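Local atomic coordinates of phosphoglycerate oxidoreductase (Rhizobium etli, PDB entry 4HY3), a protein that probably binds NAD and reduces glyoxylate or hydroxypyruvate, using the dinucleotide as hydride donor. Residues Pro35-Leu40 with Asn102-Leu107; Asp41-Asp46 with Lys324-Met329; Gly180-Gly185 with Ile234-Ala239; Phe205-Pro210 with Ala238-Glu243. All blocks are in the same frame, centred on the assembly; numbering follows the deposited sequence.

Contact 1 (Pro35-Leu40 with Asn102-Leu107)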
loop_
_atom_site.group_PDB
_atom_site.type_symbol
_atom_site.label_atom_id
_atom_site.label_comp_id
_atom_site.label_asym_id
_atom_site.label_seq_id
_atom_site.Cartn_x
_atom_site.Cartn_y
_atom_site.Cartn_z
ATOM N N PRO A 35 16.509 7.808 34.826
ATOM C CA PRO A 35 16.582 7.136 33.527
ATOM C C PRO A 35 17.860 6.344 33.251
ATOM O O PRO A 35 17.924 5.569 32.282
ATOM C CB PRO A 35 16.485 8.300 32.551
ATOM C CG PRO A 35 17.076 9.443 33.304
ATOM C CD PRO A 35 16.657 9.270 34.718
ATOM N N GLU A 36 18.865 6.567 34.085
ATOM C CA GLU A 36 20.179 5.909 34.033
ATOM C C GLU A 36 20.073 4.440 33.692
ATOM O O GLU A 36 19.222 3.759 34.231
ATOM C CB GLU A 36 20.760 6.029 35.418
ATOM C CG GLU A 36 19.867 6.888 36.308
ATOM C CD GLU A 36 20.120 8.392 36.201
ATOM O OE1 GLU A 36 20.959 8.805 35.384
ATOM O OE2 GLU A 36 19.469 9.172 36.941
ATOM N N PRO A 37 20.921 3.920 32.794
ATOM C CA PRO A 37 22.051 4.461 32.037
ATOM C C PRO A 37 21.606 5.333 30.849
ATOM O O PRO A 37 22.413 5.661 30.016
ATOM C CB PRO A 37 22.693 3.179 31.481
ATOM C CG PRO A 37 21.512 2.326 31.136
ATOM C CD PRO A 37 20.580 2.548 32.322
ATOM N N ARG A 38 20.325 5.650 30.739
ATOM C CA ARG A 38 19.872 6.594 29.738
ATOM C C ARG A 38 19.842 7.945 30.428
ATOM O O ARG A 38 20.123 7.997 31.639
ATOM C CB ARG A 38 18.486 6.210 29.278
ATOM C CG ARG A 38 18.442 4.844 28.617
ATOM C CD ARG A 38 18.645 4.948 27.117
ATOM N NE ARG A 38 19.558 3.910 26.634
ATOM C CZ ARG A 38 19.235 2.637 26.389
ATOM N NH1 ARG A 38 18.000 2.180 26.585
ATOM N NH2 ARG A 38 20.167 1.819 25.940
ATOM N N SER A 39 19.537 9.023 29.700
ATOM C CA SER A 39 19.365 10.326 30.339
ATOM C C SER A 39 18.372 11.210 29.602
ATOM O O SER A 39 18.239 11.128 28.385
ATOM C CB SER A 39 20.692 11.069 30.390
ATOM O OG SER A 39 21.004 11.598 29.097
ATOM N N LEU A 40 17.739 12.120 30.336
ATOM C CA LEU A 40 16.933 13.167 29.711
ATOM C C LEU A 40 17.569 13.835 28.488
ATOM O O LEU A 40 16.930 13.955 27.428
ATOM C CB LEU A 40 16.525 14.210 30.745
ATOM C CG LEU A 40 15.704 13.591 31.862
ATOM C CD1 LEU A 40 15.269 14.655 32.854
ATOM C CD2 LEU A 40 14.516 12.835 31.287
ATOM N N ASN A 102 9.847 2.573 31.526
ATOM C CA ASN A 102 11.162 1.982 31.339
ATOM C C ASN A 102 11.700 2.525 30.052
ATOM O O ASN A 102 10.995 2.504 29.048
ATOM C CB ASN A 102 11.051 0.450 31.233
ATOM C CG ASN A 102 12.376 -0.269 31.490
ATOM O OD1 ASN A 102 12.929 -0.197 32.583
ATOM N ND2 ASN A 102 12.866 -0.973 30.501
ATOM N N VAL A 103 12.940 3.014 30.097
ATOM C CA VAL A 103 13.604 3.647 28.944
ATOM C C VAL A 103 14.868 2.942 28.509
ATOM O O VAL A 103 15.371 3.180 27.433
ATOM C CB VAL A 103 13.914 5.152 29.150
ATOM C CG1 VAL A 103 12.616 5.943 29.230
ATOM C CG2 VAL A 103 14.847 5.403 30.319
ATOM N N GLU A 104 15.413 2.105 29.373
ATOM C CA GLU A 104 16.323 1.103 28.889
ATOM C C GLU A 104 15.346 0.177 28.205
ATOM O O GLU A 104 14.258 -0.048 28.728
ATOM C CB GLU A 104 17.004 0.400 30.051
ATOM C CG GLU A 104 18.362 -0.150 29.676
ATOM C CD GLU A 104 18.472 -1.619 29.969
ATOM O OE1 GLU A 104 17.488 -2.207 30.471
ATOM O OE2 GLU A 104 19.540 -2.189 29.685
ATOM N N SER A 105 15.650 -0.330 27.028
ATOM C CA SER A 105 14.654 -1.219 26.423
ATOM C C SER A 105 14.195 -2.410 27.332
ATOM O O SER A 105 13.176 -3.030 27.054
ATOM C CB SER A 105 15.129 -1.708 25.051
ATOM O OG SER A 105 16.497 -2.085 25.087
ATOM N N ASN A 106 14.902 -2.692 28.433
ATOM C CA ASN A 106 14.682 -3.948 29.175
ATOM C C ASN A 106 14.034 -3.931 30.569
ATOM O O ASN A 106 14.403 -3.148 31.452
ATOM C CB ASN A 106 15.969 -4.774 29.214
ATOM C CG ASN A 106 16.185 -5.545 27.930
ATOM O OD1 ASN A 106 16.868 -5.067 27.033
ATOM N ND2 ASN A 106 15.559 -6.729 27.816
ATOM N N LEU A 107 13.054 -4.810 30.749
ATOM C CA LEU A 107 12.459 -5.048 32.055
ATOM C C LEU A 107 13.492 -5.618 33.022
ATOM O O LEU A 107 14.337 -6.401 32.628
ATOM C CB LEU A 107 11.282 -6.001 31.918
ATOM C CG LEU A 107 9.888 -5.434 32.155
ATOM C CD1 LEU A 107 9.712 -4.091 31.469
ATOM C CD2 LEU A 107 8.833 -6.436 31.704
#
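The aliphatic part of Arg38 lies alongside Val103, the two side chains running side by side but heading opposite ways, with Arg38 CB 3.9 Å from Val103 CG2. With CG anti to its carbonyl carbon (chi1 -62°) and further bends at chi2 and chi3, the arginine brings its guanidinium round to the backbone of the other loop. There NH1 donates to Val103 O at 2.9 Å, with an N-H...O angle of 151°. The bond uses a lone pair in the carbonyl plane, and the acceptor also lies within 1° of the guanidinium plane, so both flat groups are well aligned for it. The same NH1 passes over the start of the Glu104 side chain, 3.9 Å from its CG. The Glu104 carboxylate makes no salt bridge here: Arg38 NH2 and Glu104 OE2 are 5.5 Å apart, near enough only for a probable weak attraction.

Val103 CG2 also touches Pro35, reaching CB at 4.0 Å and the carbonyl O at 3.7 Å. That carbonyl accepts a hydrogen bond from Arg38 N (2.9 Å), closing a turn whose cis peptide before Pro37 and backbone angles are consistent with type VI. Pro37 adds a looser apolar contact, its CG 4.3 Å from Glu104 CG.

The two loops follow strands 30-34 and 99-101, which flank strand 77-82 in the mixed sheet. Gln83, just beyond that middle strand, touches Val103 and bonds weakly to Pro35 O, while Phe323 and Met326 of helix 320-338 pack on Arg38.

Contact 2 (Asp41-Asp46 with Lys324-Met329)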
loop_
_atom_site.group_PDB
_atom_site.type_symbol
_atom_site.label_atom_id
_atom_site.label_comp_id
_atom_site.label_asym_id
_atom_site.label_seq_id
_atom_site.Cartn_x
_atom_site.Cartn_y
_atom_site.Cartn_z
ATOM N N ASP A 41 18.829 14.268 28.630
ATOM C CA ASP A 41 19.549 14.923 27.522
ATOM C C ASP A 41 19.541 14.089 26.250
ATOM O O ASP A 41 19.302 14.638 25.194
ATOM C CB ASP A 41 20.952 15.303 27.933
ATOM C CG ASP A 41 20.973 16.544 28.791
ATOM O OD1 ASP A 41 20.630 17.619 28.281
ATOM O OD2 ASP A 41 21.311 16.474 29.983
ATOM N N LEU A 42 19.744 12.770 26.387
ATOM C CA LEU A 42 19.755 11.802 25.282
ATOM C C LEU A 42 18.402 11.446 24.675
ATOM O O LEU A 42 18.307 11.230 23.444
ATOM C CB LEU A 42 20.451 10.477 25.696
ATOM C CG LEU A 42 20.565 9.321 24.660
ATOM C CD1 LEU A 42 21.373 9.708 23.422
ATOM C CD2 LEU A 42 21.115 8.051 25.265
ATOM N N ILE A 43 17.379 11.359 25.514
ATOM C CA ILE A 43 16.095 10.852 25.060
ATOM C C ILE A 43 15.039 11.927 24.727
ATOM O O ILE A 43 13.912 11.627 24.325
ATOM C CB ILE A 43 15.556 9.745 25.997
ATOM C CG1 ILE A 43 15.254 10.283 27.423
ATOM C CG2 ILE A 43 16.565 8.613 26.057
ATOM C CD1 ILE A 43 14.241 9.482 28.252
ATOM N N PHE A 44 15.409 13.190 24.821
ATOM C CA PHE A 44 14.436 14.236 24.526
ATOM C C PHE A 44 14.974 15.248 23.523
ATOM O O PHE A 44 15.953 15.933 23.822
ATOM C CB PHE A 44 14.045 14.924 25.838
ATOM C CG PHE A 44 13.050 14.145 26.642
ATOM C CD1 PHE A 44 11.667 14.250 26.381
ATOM C CD2 PHE A 44 13.458 13.293 27.626
ATOM C CE1 PHE A 44 10.731 13.536 27.114
ATOM C CE2 PHE A 44 12.504 12.575 28.356
ATOM C CZ PHE A 44 11.150 12.691 28.097
ATOM N N SER A 45 14.379 15.362 22.340
ATOM C CA SER A 45 14.676 16.539 21.542
ATOM C C SER A 45 14.373 17.810 22.380
ATOM O O SER A 45 13.550 17.765 23.320
ATOM C CB SER A 45 13.791 16.574 20.315
ATOM O OG SER A 45 12.459 16.962 20.687
ATOM N N ASP A 46 15.010 18.922 22.017
ATOM C CA ASP A 46 14.632 20.271 22.486
ATOM C C ASP A 46 13.117 20.505 22.600
ATOM O O ASP A 46 12.597 20.695 23.732
ATOM C CB ASP A 46 15.240 21.361 21.604
ATOM C CG ASP A 46 16.768 21.419 21.703
ATOM O OD1 ASP A 46 17.357 20.901 22.672
ATOM O OD2 ASP A 46 17.408 21.995 20.786
ATOM N N LYS A 324 15.831 9.809 20.453
ATOM C CA LYS A 324 14.925 10.957 20.567
ATOM C C LYS A 324 13.482 10.520 20.478
ATOM O O LYS A 324 12.590 11.212 20.964
ATOM C CB LYS A 324 15.168 12.032 19.512
ATOM C CG LYS A 324 16.552 12.636 19.499
ATOM C CD LYS A 324 16.898 13.206 20.856
ATOM C CE LYS A 324 18.123 14.074 20.764
ATOM N NZ LYS A 324 18.942 13.679 21.933
ATOM N N LYS A 325 13.243 9.381 19.843
ATOM C CA LYS A 325 11.880 8.875 19.738
ATOM C C LYS A 325 11.389 8.374 21.097
ATOM O O LYS A 325 10.209 8.405 21.387
ATOM C CB LYS A 325 11.755 7.794 18.654
ATOM C CG LYS A 325 11.002 8.219 17.406
ATOM C CD LYS A 325 10.444 7.001 16.657
ATOM C CE LYS A 325 11.500 6.288 15.767
ATOM N NZ LYS A 325 11.450 4.785 15.691
HETATM N N MSE A 326 12.294 7.920 21.948
HETATM C CA MSE A 326 11.870 7.427 23.242
HETATM C C MSE A 326 11.166 8.564 23.919
HETATM O O MSE A 326 10.122 8.380 24.496
HETATM C CB MSE A 326 13.067 6.962 24.069
HETATM C CG MSE A 326 13.795 5.769 23.471
HETATM SE SE MSE A 326 14.521 4.552 24.764
HETATM C CE MSE A 326 16.298 5.338 24.918
ATOM N N GLY A 327 11.713 9.766 23.819
ATOM C CA GLY A 327 11.123 10.941 24.446
ATOM C C GLY A 327 9.702 11.195 24.023
ATOM O O GLY A 327 8.829 11.395 24.865
ATOM N N ASP A 328 9.478 11.194 22.718
ATOM C CA ASP A 328 8.157 11.375 22.137
ATOM C C ASP A 328 7.135 10.410 22.662
ATOM O O ASP A 328 5.979 10.777 22.853
ATOM C CB ASP A 328 8.227 11.096 20.647
ATOM C CG ASP A 328 9.168 12.004 19.920
ATOM O OD1 ASP A 328 9.173 13.228 20.243
ATOM O OD2 ASP A 328 9.869 11.484 19.001
HETATM N N MSE A 329 7.552 9.158 22.837
HETATM C CA MSE A 329 6.661 8.105 23.286
HETATM C C MSE A 329 6.219 8.358 24.696
HETATM O O MSE A 329 5.037 8.484 24.954
HETATM C CB MSE A 329 7.320 6.743 23.163
HETATM C CG MSE A 329 7.497 6.338 21.706
HETATM SE SE MSE A 329 8.446 4.611 21.537
HETATM C CE MSE A 329 7.301 3.658 22.823
HETATM O O HOH W 1 12.264 13.584 21.999
#
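Lys324 stretches its side chain across the end of helix 40-43, whereas Ile43 and Met326 are set roughly perpendicular and Phe44 turns a ring face to Gly327. The lysine chain, bent at chi2 and chi4, carries CD to 3.6 Å from Ser45 N and sets NZ by two carbonyls near the end of the helix. NZ donates to Leu42 O at 2.9 Å, standing 58° out of the carbonyl plane rather than on a lone pair, and more weakly to Asp41 O at 3.4 Å. Its third partner is the carboxylate of Asp320, in a salt bridge. Cutting the side chain back to an alanine is likely to leave the Leu42 and Asp41 carbonyls without this donor and Asp320 without its countercharge.

A water joins the backbones, accepting from Ser45 N (2.8 Å) and donating to Lys324 O (2.6 Å). The rest of the contact is apolar: Ile43 CG2 meets the CE methyl of Met326, a selenomethionine, at 3.5 Å. Gly327 CA makes a CH-pi contact with Phe44, 4.0 Å from the ring centroid and 19° off its normal.

Helix 320-338 thus packs against the junction of helices 40-43 and 46-55; Phe44 also touches Arg49 and Leu52 of helix 46-55 and Val330 of helix 320-338.

Contact 3 (Gly180-Gly185 with Ile234-Ala239)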
loop_
_atom_site.group_PDB
_atom_site.type_symbol
_atom_site.label_atom_id
_atom_site.label_comp_id
_atom_site.label_asym_id
_atom_site.label_seq_id
_atom_site.Cartn_x
_atom_site.Cartn_y
_atom_site.Cartn_z
ATOM N N GLY A 180 12.488 -15.174 4.069
ATOM C CA GLY A 180 12.105 -15.771 5.338
ATOM C C GLY A 180 12.614 -15.077 6.590
ATOM O O GLY A 180 13.793 -14.677 6.716
ATOM N N ILE A 181 11.713 -14.953 7.546
ATOM C CA ILE A 181 12.042 -14.288 8.790
ATOM C C ILE A 181 11.973 -15.261 9.986
ATOM O O ILE A 181 10.914 -15.851 10.270
ATOM C CB ILE A 181 11.137 -13.063 8.976
ATOM C CG1 ILE A 181 11.196 -12.210 7.716
ATOM C CG2 ILE A 181 11.603 -12.240 10.158
ATOM C CD1 ILE A 181 10.207 -11.056 7.707
ATOM N N VAL A 182 13.112 -15.443 10.653
ATOM C CA VAL A 182 13.176 -16.228 11.900
ATOM C C VAL A 182 12.889 -15.326 13.115
ATOM O O VAL A 182 13.761 -14.587 13.607
ATOM C CB VAL A 182 14.536 -16.953 12.069
ATOM C CG1 VAL A 182 14.610 -17.654 13.418
ATOM C CG2 VAL A 182 14.767 -17.953 10.949
ATOM N N GLY A 183 11.660 -15.400 13.602
ATOM C CA GLY A 183 11.179 -14.471 14.618
ATOM C C GLY A 183 10.390 -13.377 13.941
ATOM O O GLY A 183 10.419 -13.251 12.720
ATOM N N PHE A 184 9.674 -12.592 14.741
ATOM C CA PHE A 184 8.818 -11.539 14.218
ATOM C C PHE A 184 8.126 -10.874 15.363
ATOM O O PHE A 184 7.043 -11.322 15.768
ATOM C CB PHE A 184 7.725 -12.137 13.327
ATOM C CG PHE A 184 6.939 -11.120 12.542
ATOM C CD1 PHE A 184 7.305 -10.808 11.224
ATOM C CD2 PHE A 184 5.823 -10.512 13.085
ATOM C CE1 PHE A 184 6.582 -9.903 10.463
ATOM C CE2 PHE A 184 5.094 -9.595 12.333
ATOM C CZ PHE A 184 5.477 -9.286 11.018
ATOM N N GLY A 185 8.723 -9.813 15.882
ATOM C CA GLY A 185 8.055 -8.975 16.868
ATOM C C GLY A 185 8.048 -7.633 16.193
ATOM O O GLY A 185 7.677 -7.526 15.022
ATOM N N ILE A 234 17.067 -14.898 4.375
ATOM C CA ILE A 234 16.658 -15.290 5.715
ATOM C C ILE A 234 17.202 -14.256 6.674
ATOM O O ILE A 234 18.419 -14.039 6.716
ATOM C CB ILE A 234 17.235 -16.679 6.100
ATOM C CG1 ILE A 234 16.773 -17.742 5.101
ATOM C CG2 ILE A 234 16.889 -17.075 7.535
ATOM C CD1 ILE A 234 17.862 -18.746 4.827
ATOM N N PHE A 235 16.292 -13.642 7.439
ATOM C CA PHE A 235 16.628 -12.687 8.486
ATOM C C PHE A 235 16.339 -13.289 9.871
ATOM O O PHE A 235 15.210 -13.723 10.127
ATOM C CB PHE A 235 15.761 -11.420 8.339
ATOM C CG PHE A 235 15.988 -10.639 7.066
ATOM C CD1 PHE A 235 16.910 -9.587 7.029
ATOM C CD2 PHE A 235 15.266 -10.936 5.909
ATOM C CE1 PHE A 235 17.105 -8.850 5.861
ATOM C CE2 PHE A 235 15.465 -10.213 4.741
ATOM C CZ PHE A 235 16.384 -9.169 4.710
ATOM N N VAL A 236 17.337 -13.308 10.758
ATOM C CA VAL A 236 17.134 -13.599 12.196
ATOM C C VAL A 236 16.917 -12.294 13.014
ATOM O O VAL A 236 17.782 -11.403 13.076
ATOM C CB VAL A 236 18.307 -14.376 12.822
ATOM C CG1 VAL A 236 17.862 -14.962 14.154
ATOM C CG2 VAL A 236 18.835 -15.462 11.881
ATOM N N VAL A 237 15.784 -12.223 13.697
ATOM C CA VAL A 237 15.205 -10.946 14.039
ATOM C C VAL A 237 14.694 -10.845 15.492
ATOM O O VAL A 237 14.620 -9.746 16.066
ATOM C CB VAL A 237 14.150 -10.630 12.965
ATOM C CG1 VAL A 237 12.872 -10.062 13.520
ATOM C CG2 VAL A 237 14.756 -9.722 11.943
ATOM N N ALA A 238 14.373 -12.000 16.079
ATOM C CA ALA A 238 13.978 -12.118 17.486
ATOM C C ALA A 238 14.402 -13.479 18.010
ATOM O O ALA A 238 14.557 -14.430 17.233
ATOM C CB ALA A 238 12.478 -11.939 17.650
ATOM N N ALA A 239 14.609 -13.559 19.328
ATOM C CA ALA A 239 14.824 -14.839 20.028
ATOM C C ALA A 239 13.470 -15.538 20.198
ATOM O O ALA A 239 12.413 -14.872 20.159
ATOM C CB ALA A 239 15.497 -14.613 21.381
#
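Gly180 O receives the N-H of Phe235 at 2.8 Å with an angle of 162° at the hydrogen. Ile234 CA adds a CA-H...O contact to the same oxygen at 3.1 Å. Phe235 answers through its own carbonyl O, which accepts from Val182 N at 2.8 Å, and Val237 N then donates to Val182 O at 3.1 Å. Phe235 thus bonds to Gly180 and Val182, the neighbours of its bridge partner Ile181, as in parallel strands.

Side chains divide between the two faces. Val182 CG2 meets Ile234 CG2 at 4.1 Å, with Val236 on the same face; Ile181 and Phe235 point to the other, where Ile181 CG2, anti to its backbone N, comes 4.1 Å from Val237 CB. Past the strand, Gly183 (phi 98°, psi 168°) has a backbone shape in which a side chain would collide with the preceding carbonyl O; it belongs to a GxGxxG-like turn that probably serves NAD binding, as in other Rossmann domains.

Strands 178-182 and 233-236 are adjacent at the centre of the seven-stranded parallel sheet, between 201-205 and 261-264, with Leu187 and Leu191 of helix 186-195 packed on Val237.

Contact 4 (Phe205-Pro210 with Ala238-Glu243)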
loop_
_atom_site.group_PDB
_atom_site.type_symbol
_atom_site.label_atom_id
_atom_site.label_comp_id
_atom_site.label_asym_id
_atom_site.label_seq_id
_atom_site.Cartn_x
_atom_site.Cartn_y
_atom_site.Cartn_z
ATOM N N PHE A 205 8.443 -17.460 10.693
ATOM C CA PHE A 205 8.282 -18.412 11.760
ATOM C C PHE A 205 8.174 -17.694 13.104
ATOM O O PHE A 205 9.027 -16.881 13.455
ATOM C CB PHE A 205 9.417 -19.445 11.748
ATOM C CG PHE A 205 9.500 -20.247 13.001
ATOM C CD1 PHE A 205 8.576 -21.253 13.256
ATOM C CD2 PHE A 205 10.485 -19.980 13.943
ATOM C CE1 PHE A 205 8.639 -21.991 14.432
ATOM C CE2 PHE A 205 10.560 -20.708 15.126
ATOM C CZ PHE A 205 9.638 -21.720 15.369
ATOM N N ASP A 206 7.115 -18.006 13.846
ATOM C CA ASP A 206 6.881 -17.407 15.149
ATOM C C ASP A 206 5.967 -18.290 16.025
ATOM O O ASP A 206 4.836 -18.602 15.652
ATOM C CB ASP A 206 6.312 -15.998 14.987
ATOM C CG ASP A 206 6.380 -15.168 16.270
ATOM O OD1 ASP A 206 7.489 -14.911 16.786
ATOM O OD2 ASP A 206 5.315 -14.730 16.738
ATOM N N PRO A 207 6.474 -18.709 17.196
ATOM C CA PRO A 207 5.679 -19.490 18.145
ATOM C C PRO A 207 4.542 -18.736 18.830
ATOM O O PRO A 207 3.514 -19.322 19.075
ATOM C CB PRO A 207 6.709 -19.912 19.209
ATOM C CG PRO A 207 7.844 -18.949 19.065
ATOM C CD PRO A 207 7.890 -18.611 17.609
ATOM N N TRP A 208 4.718 -17.467 19.171
ATOM C CA TRP A 208 3.717 -16.804 20.020
ATOM C C TRP A 208 2.819 -15.853 19.297
ATOM O O TRP A 208 2.140 -15.024 19.914
ATOM C CB TRP A 208 4.346 -16.079 21.207
ATOM C CG TRP A 208 5.635 -16.659 21.690
ATOM C CD1 TRP A 208 5.851 -17.886 22.330
ATOM C CD2 TRP A 208 6.946 -16.028 21.605
ATOM N NE1 TRP A 208 7.180 -18.051 22.637
ATOM C CE2 TRP A 208 7.897 -16.970 22.224
ATOM C CE3 TRP A 208 7.418 -14.819 21.094
ATOM C CZ2 TRP A 208 9.252 -16.687 22.309
ATOM C CZ3 TRP A 208 8.788 -14.549 21.190
ATOM C CH2 TRP A 208 9.679 -15.459 21.784
ATOM N N LEU A 209 2.799 -15.925 17.981
ATOM C CA LEU A 209 1.818 -15.154 17.291
ATOM C C LEU A 209 0.992 -16.159 16.533
ATOM O O LEU A 209 1.564 -16.960 15.784
ATOM C CB LEU A 209 2.450 -14.087 16.393
ATOM C CG LEU A 209 1.567 -12.830 16.248
ATOM C CD1 LEU A 209 1.420 -12.104 17.587
ATOM C CD2 LEU A 209 2.076 -11.901 15.143
ATOM N N PRO A 210 -0.341 -16.150 16.778
ATOM C CA PRO A 210 -1.357 -16.909 16.027
ATOM C C PRO A 210 -1.231 -16.680 14.519
ATOM O O PRO A 210 -0.868 -15.581 14.093
ATOM C CB PRO A 210 -2.693 -16.331 16.511
ATOM C CG PRO A 210 -2.389 -15.617 17.792
ATOM C CD PRO A 210 -0.929 -15.272 17.812
ATOM N N ALA A 238 14.373 -12.000 16.079
ATOM C CA ALA A 238 13.978 -12.118 17.486
ATOM C C ALA A 238 14.402 -13.479 18.010
ATOM O O ALA A 238 14.557 -14.430 17.233
ATOM C CB ALA A 238 12.478 -11.939 17.650
ATOM N N ALA A 239 14.609 -13.559 19.328
ATOM C CA ALA A 239 14.824 -14.839 20.028
ATOM C C ALA A 239 13.470 -15.538 20.198
ATOM O O ALA A 239 12.413 -14.872 20.159
ATOM C CB ALA A 239 15.497 -14.613 21.381
ATOM N N VAL A 240 13.485 -16.866 20.365
ATOM C CA VAL A 240 12.221 -17.620 20.444
ATOM C C VAL A 240 12.172 -18.880 21.338
ATOM O O VAL A 240 11.516 -19.846 20.935
ATOM C CB VAL A 240 11.674 -17.982 19.023
ATOM C CG1 VAL A 240 10.981 -16.790 18.371
ATOM C CG2 VAL A 240 12.768 -18.538 18.114
ATOM N N THR A 241 12.761 -18.893 22.550
ATOM C CA THR A 241 13.276 -17.727 23.272
ATOM C C THR A 241 14.645 -17.954 23.943
ATOM O O THR A 241 15.495 -18.730 23.476
ATOM C CB THR A 241 12.371 -17.321 24.482
ATOM O OG1 THR A 241 11.144 -18.051 24.492
ATOM C CG2 THR A 241 12.167 -15.787 24.574
ATOM N N SER A 242 14.785 -17.211 25.055
ATOM C CA SER A 242 15.792 -17.318 26.098
ATOM C C SER A 242 17.206 -17.450 25.584
ATOM O O SER A 242 17.901 -16.446 25.436
ATOM C CB SER A 242 15.436 -18.432 27.071
ATOM O OG SER A 242 15.634 -18.007 28.408
ATOM N N GLU A 243 17.622 -18.686 25.321
ATOM C CA GLU A 243 18.948 -18.988 24.784
ATOM C C GLU A 243 19.910 -17.793 24.669
ATOM O O GLU A 243 20.090 -17.009 25.605
ATOM C CB GLU A 243 18.805 -19.673 23.425
ATOM C CG GLU A 243 17.916 -20.899 23.469
ATOM C CD GLU A 243 18.297 -21.942 22.441
ATOM O OE1 GLU A 243 19.323 -21.766 21.721
ATOM O OE2 GLU A 243 17.559 -22.950 22.374
#
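Two loops at the C-terminal edge of the Rossmann-type sheet, one following strand 201-205 and the other strand 233-236, meet where Pro207 and Trp208 close on Val240. Pro207 and Val240 stand nearly square to each other, with Pro207 CD 3.7 Å from Val240 CG1. Val240 CG1 is also 3.9 Å from Trp208 CH2. The branches divide the work: Val240 CG2, placed between the backbone N and the carbonyl carbon, turns instead to the other ring and lies 4.3 Å from Phe205 CE2.

In domains of this type the loop after the second strand borders the place where the adenosine part of the dinucleotide commonly binds, often with an acidic residue at the strand end. Asp206 occupies the corresponding position; its OD1 is 4.3 Å from Val240 CG1, and its side chain touches the glycine-rich turn.

The benzo end of the Trp208 indole makes the ring's contacts across the segments. Thr241 OG1 sits at its edge, near the ring plane, 3.2 Å from Trp208 CZ2, while Val240 CA approaches Trp208 CH2 obliquely at 3.6 Å. Pro207 CG lies over one indole face, 3.7 Å above the plane. A serine in place of Trp208 would probably open a gap beside Val240 and leave Thr241 without the ring edge it meets. Ala238 and Ala239 are poorly ordered. No hydrogen bond joins the segments, but in a second subunit Leu341 packs on Trp208 and Arg339 bonds to Pro207 O.

Overall arrangement
Contact 3 is the buried core; contacts 1 and 2 are partly buried, and contact 4 lies at the surface. Contacts 1 and 2, their centres 12 Å apart, belong to one region: Met326 of contact 2 packs on Arg38 and Val103, and Ile43 meets Val103. Contacts 3 and 4, centres 8 Å apart, share Ala238 and Ala239, and probable hydrogen bonds link Phe205 to Ile181 and Gly183. About 17 Å separates the nearest atoms of contacts 2 and 4. Chemistry follows place: regular strand bonding inside contact 3, cationic side chains donating to backbone carbonyls in contacts 1 and 2, and apolar touching without hydrogen bonds across contact 4.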